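Local coordinates for glutamate receptor 1 (Adineta vaga, PDB 4IO4), which probably forms a ligand-gated ion channel, the part in this crystal being its clamshell-like ligand-binding domain, which recognises L-glutamate and here holds serine, at residues N105-L110 with F178-T183. Residues are numbered along the deposited sequence; the frame is centred on the assembly and turned at random. Where two conformers were deposited one is given.
Sequences NSMRIL and FMDIGT. With SER (serine), chain C.
Arg108 and Met179 form the hydrogen-bonded pair of an antiparallel ladder in the periplasmic-binding-protein-like fold of this ligand-binding domain: Arg108 N reaches Met179 O at 2.8 Å, and Met179 N returns to Arg108 O. Ile181 N, the first helical amide, still gives its hydrogen to Ser106 O, so the pairing runs on into the start of helix 181-190. On one face Ile109 CG1 lies 4.1 Å from Phe178 CE1, the isoleucine chain running alongside the ring in the same direction; Phe202 meets the Phe178 ring edge-to-face. On the other face the bump is Ile181: chi1 of -165° swings CG1 away from the backbone N and brings CD1 into the corner formed by Ser106 OG and Arg108 CD, at 3.8 and 4.0 Å. The guanidinium of Arg108 goes elsewhere, with NH2 bonded to Gly199 O. Leu110 CD2 packs on Met179 SD at 3.8 Å, where the methionine chain bends.

At the ligand end, Asn105 ND2 donates to Asp180 OD1 (3.2 Å, N-H...O 162°) from above the carboxylate, the two planes being 80° apart, and also bonds Ser205 OG. Water bridges Asn105 OD1 to Gly182 N. Shortened to an alanine, this position would probably leave Asp180 OD1 without its second-shell donor and Ser205 OG and the water without their amide partners, so that the carboxylate could turn more easily. The other carboxylate oxygen, Asp180 OD2, accepts from two atoms of the bound serine, SER N at 2.8 Å and SER OG at 3.0 Å.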
ATOM      1  N   ASN A 105      -3.356   4.507   3.084  1.00 23.07           N
ATOM      2  CA  ASN A 105      -4.161   5.706   3.293  1.00 25.07           C
ATOM      3  C   ASN A 105      -5.618   5.383   3.077  1.00 26.32           C
ATOM      4  O   ASN A 105      -5.959   4.376   2.439  1.00 26.50           O
ATOM      5  CB  ASN A 105      -3.751   6.783   2.267  1.00 29.05           C
ATOM      6  CG  ASN A 105      -4.457   8.110   2.485  1.00 29.40           C
ATOM      7  OD1 ASN A 105      -4.500   8.631   3.604  1.00 25.83           O
ATOM      8  ND2 ASN A 105      -5.042   8.650   1.417  1.00 25.52           N
ATOM      9  N   SER A 106      -6.470   6.297   3.527  1.00 22.80           N
ATOM     10  CA  SER A 106      -7.888   6.269   3.205  1.00 24.59           C
ATOM     11  C   SER A 106      -8.406   7.625   3.646  1.00 25.21           C
ATOM     12  O   SER A 106      -7.656   8.410   4.219  1.00 26.37           O
ATOM     13  CB  SER A 106      -8.607   5.127   3.933  1.00 31.67           C
ATOM     14  OG  SER A 106      -8.454   5.276   5.332  1.00 31.31           O
ATOM     15  N   MET A 107      -9.667   7.928   3.354  1.00 22.90           N
ATOM     16  CA  MET A 107     -10.206   9.241   3.695  0.64 22.59           C
ATOM     17  C   MET A 107     -11.350   9.103   4.688  1.00 28.73           C
ATOM     18  O   MET A 107     -11.953   8.025   4.814  1.00 29.20           O
ATOM     19  CB  MET A 107     -10.661  10.003   2.432  0.64 28.68           C
ATOM     20  CG  MET A 107      -9.514  10.670   1.648  0.64 27.05           C
ATOM     21  SD  MET A 107     -10.063  11.716   0.274  0.64 26.88           S
ATOM     22  CE  MET A 107     -10.672  10.486  -0.858  0.64 28.48           C
ATOM     23  N   ARG A 108     -11.599  10.193   5.405  1.00 25.88           N
ATOM     24  CA  ARG A 108     -12.720  10.329   6.318  1.00 28.35           C
ATOM     25  C   ARG A 108     -13.427  11.659   6.063  1.00 26.08           C
ATOM     26  O   ARG A 108     -12.856  12.600   5.472  1.00 25.39           O
ATOM     27  CB  ARG A 108     -12.235  10.214   7.759  1.00 37.00           C
ATOM     28  CG  ARG A 108     -11.598   8.850   7.989  1.00 38.20           C
ATOM     29  CD  ARG A 108     -11.838   8.281   9.307  1.00 43.18           C
ATOM     30  NE  ARG A 108     -13.247   8.203   9.679  1.00 37.59           N
ATOM     31  CZ  ARG A 108     -13.634   8.184  10.941  1.00 47.51           C
ATOM     32  NH1 ARG A 108     -12.717   8.226  11.900  1.00 48.12           N
ATOM     33  NH2 ARG A 108     -14.912   8.124  11.254  1.00 38.01           N
ATOM     34  N   ILE A 109     -14.682  11.708   6.458  1.00 22.83           N
ATOM     35  CA  ILE A 109     -15.471  12.924   6.438  1.00 23.45           C
ATOM     36  C   ILE A 109     -15.153  13.749   7.675  1.00 29.24           C
ATOM     37  O   ILE A 109     -15.174  13.244   8.811  1.00 30.47           O
ATOM     38  CB  ILE A 109     -16.968  12.589   6.406  1.00 25.58           C
ATOM     39  CG1 ILE A 109     -17.290  11.684   5.204  1.00 30.48           C
ATOM     40  CG2 ILE A 109     -17.793  13.860   6.386  1.00 27.94           C
ATOM     41  CD1 ILE A 109     -18.718  11.102   5.215  1.00 31.90           C
ATOM     42  N   LEU A 110     -14.855  15.022   7.443  1.00 24.65           N
ATOM     43  CA  LEU A 110     -14.560  16.007   8.496  1.00 27.00           C
ATOM     44  C   LEU A 110     -15.755  16.931   8.661  1.00 29.51           C
ATOM     45  O   LEU A 110     -16.331  17.376   7.669  1.00 29.55           O
ATOM     46  CB  LEU A 110     -13.367  16.851   8.095  1.00 26.90           C
ATOM     47  CG  LEU A 110     -12.913  17.979   9.025  1.00 30.66           C
ATOM     48  CD1 LEU A 110     -12.255  17.458  10.282  1.00 31.84           C
ATOM     49  CD2 LEU A 110     -11.930  18.837   8.265  1.00 25.02           C
ATOM     50  N   PHE A 178     -13.637  16.365   3.057  1.00 25.78           N
ATOM     51  CA  PHE A 178     -12.870  15.109   3.105  1.00 27.83           C
ATOM     52  C   PHE A 178     -11.416  15.339   3.484  1.00 27.58           C
ATOM     53  O   PHE A 178     -10.801  16.307   3.024  1.00 29.44           O
ATOM     54  CB  PHE A 178     -12.871  14.416   1.759  1.00 24.49           C
ATOM     55  CG  PHE A 178     -14.236  14.046   1.250  1.00 31.41           C
ATOM     56  CD1 PHE A 178     -15.294  13.810   2.119  1.00 31.94           C
ATOM     57  CD2 PHE A 178     -14.450  13.892  -0.116  1.00 27.91           C
ATOM     58  CE1 PHE A 178     -16.559  13.464   1.634  1.00 34.12           C
ATOM     59  CE2 PHE A 178     -15.731  13.545  -0.597  1.00 27.98           C
ATOM     60  CZ  PHE A 178     -16.768  13.316   0.291  1.00 28.88           C
ATOM     61  N   MET A 179     -10.852  14.426   4.289  1.00 26.05           N
ATOM     62  CA  MET A 179      -9.429  14.479   4.652  1.00 26.15           C
ATOM     63  C   MET A 179      -8.852  13.075   4.691  1.00 24.53           C
ATOM     64  O   MET A 179      -9.542  12.126   5.054  1.00 29.16           O
ATOM     65  CB  MET A 179      -9.189  15.074   6.043  1.00 29.81           C
ATOM     66  CG  MET A 179      -9.168  16.570   6.129  1.00 43.21           C
ATOM     67  SD  MET A 179      -8.588  17.119   7.762  1.00 31.43           S
ATOM     68  CE  MET A 179      -6.824  17.058   7.539  1.00 29.75           C
ATOM     69  N   ASP A 180      -7.558  12.971   4.392  1.00 21.66           N
ATOM     70  CA  ASP A 180      -6.840  11.732   4.575  1.00 23.06           C
ATOM     71  C   ASP A 180      -6.870  11.412   6.039  1.00 27.27           C
ATOM     72  O   ASP A 180      -6.858  12.298   6.880  1.00 26.96           O
ATOM     73  CB  ASP A 180      -5.384  11.852   4.142  1.00 24.73           C
ATOM     74  CG  ASP A 180      -5.225  12.186   2.671  1.00 27.43           C
ATOM     75  OD1 ASP A 180      -6.012  11.668   1.843  1.00 31.36           O
ATOM     76  OD2 ASP A 180      -4.301  12.971   2.345  1.00 27.18           O
ATOM     77  N   ILE A 181      -6.895  10.126   6.338  1.00 26.48           N
ATOM     78  CA  ILE A 181      -7.073   9.673   7.688  1.00 26.95           C
ATOM     79  C   ILE A 181      -5.969  10.071   8.657  1.00 29.54           C
ATOM     80  O   ILE A 181      -6.257  10.462   9.791  1.00 25.79           O
ATOM     81  CB  ILE A 181      -7.273   8.149   7.706  1.00 28.85           C
ATOM     82  CG1 ILE A 181      -7.839   7.716   9.064  1.00 40.84           C
ATOM     83  CG2 ILE A 181      -6.006   7.408   7.338  1.00 31.67           C
ATOM     84  CD1 ILE A 181      -8.388   6.298   9.034  1.00 41.83           C
ATOM     85  N   GLY A 182      -4.712   9.997   8.225  1.00 27.92           N
ATOM     86  CA  GLY A 182      -3.610  10.279   9.132  1.00 31.80           C
ATOM     87  C   GLY A 182      -3.669  11.711   9.608  1.00 27.82           C
ATOM     88  O   GLY A 182      -3.624  11.976  10.801  1.00 30.91           O
ATOM     89  N   THR A 183      -3.782  12.649   8.666  1.00 25.46           N
ATOM     90  CA  THR A 183      -3.846  14.056   9.050  1.00 28.02           C
ATOM     91  C   THR A 183      -5.179  14.422   9.690  1.00 25.44           C
ATOM     92  O   THR A 183      -5.241  15.293  10.562  1.00 31.46           O
ATOM     93  CB  THR A 183      -3.583  14.976   7.840  1.00 22.44           C
ATOM     94  OG1 THR A 183      -4.292  14.461   6.715  1.00 30.13           O
ATOM     95  CG2 THR A 183      -2.091  14.995   7.547  1.00 25.00           C
TER
HETATM   96  N   SER C 301      -3.441  12.995  -0.315  1.00 23.09           N
HETATM   97  CA  SER C 301      -4.285  13.978  -1.092  1.00 20.45           C
HETATM   98  C   SER C 301      -3.791  14.099  -2.509  1.00 26.99           C
HETATM   99  O   SER C 301      -2.652  13.646  -2.844  1.00 19.98           O
HETATM  100  CB  SER C 301      -4.325  15.361  -0.428  1.00 26.10           C
HETATM  101  OG  SER C 301      -5.147  15.348   0.724  1.00 35.79           O
HETATM  102  OXT SER C 301      -4.543  14.661  -3.329  1.00 22.08           O
HETATM  103  O   HOH W   1      -3.271   8.859   5.937  1.00 28.01           O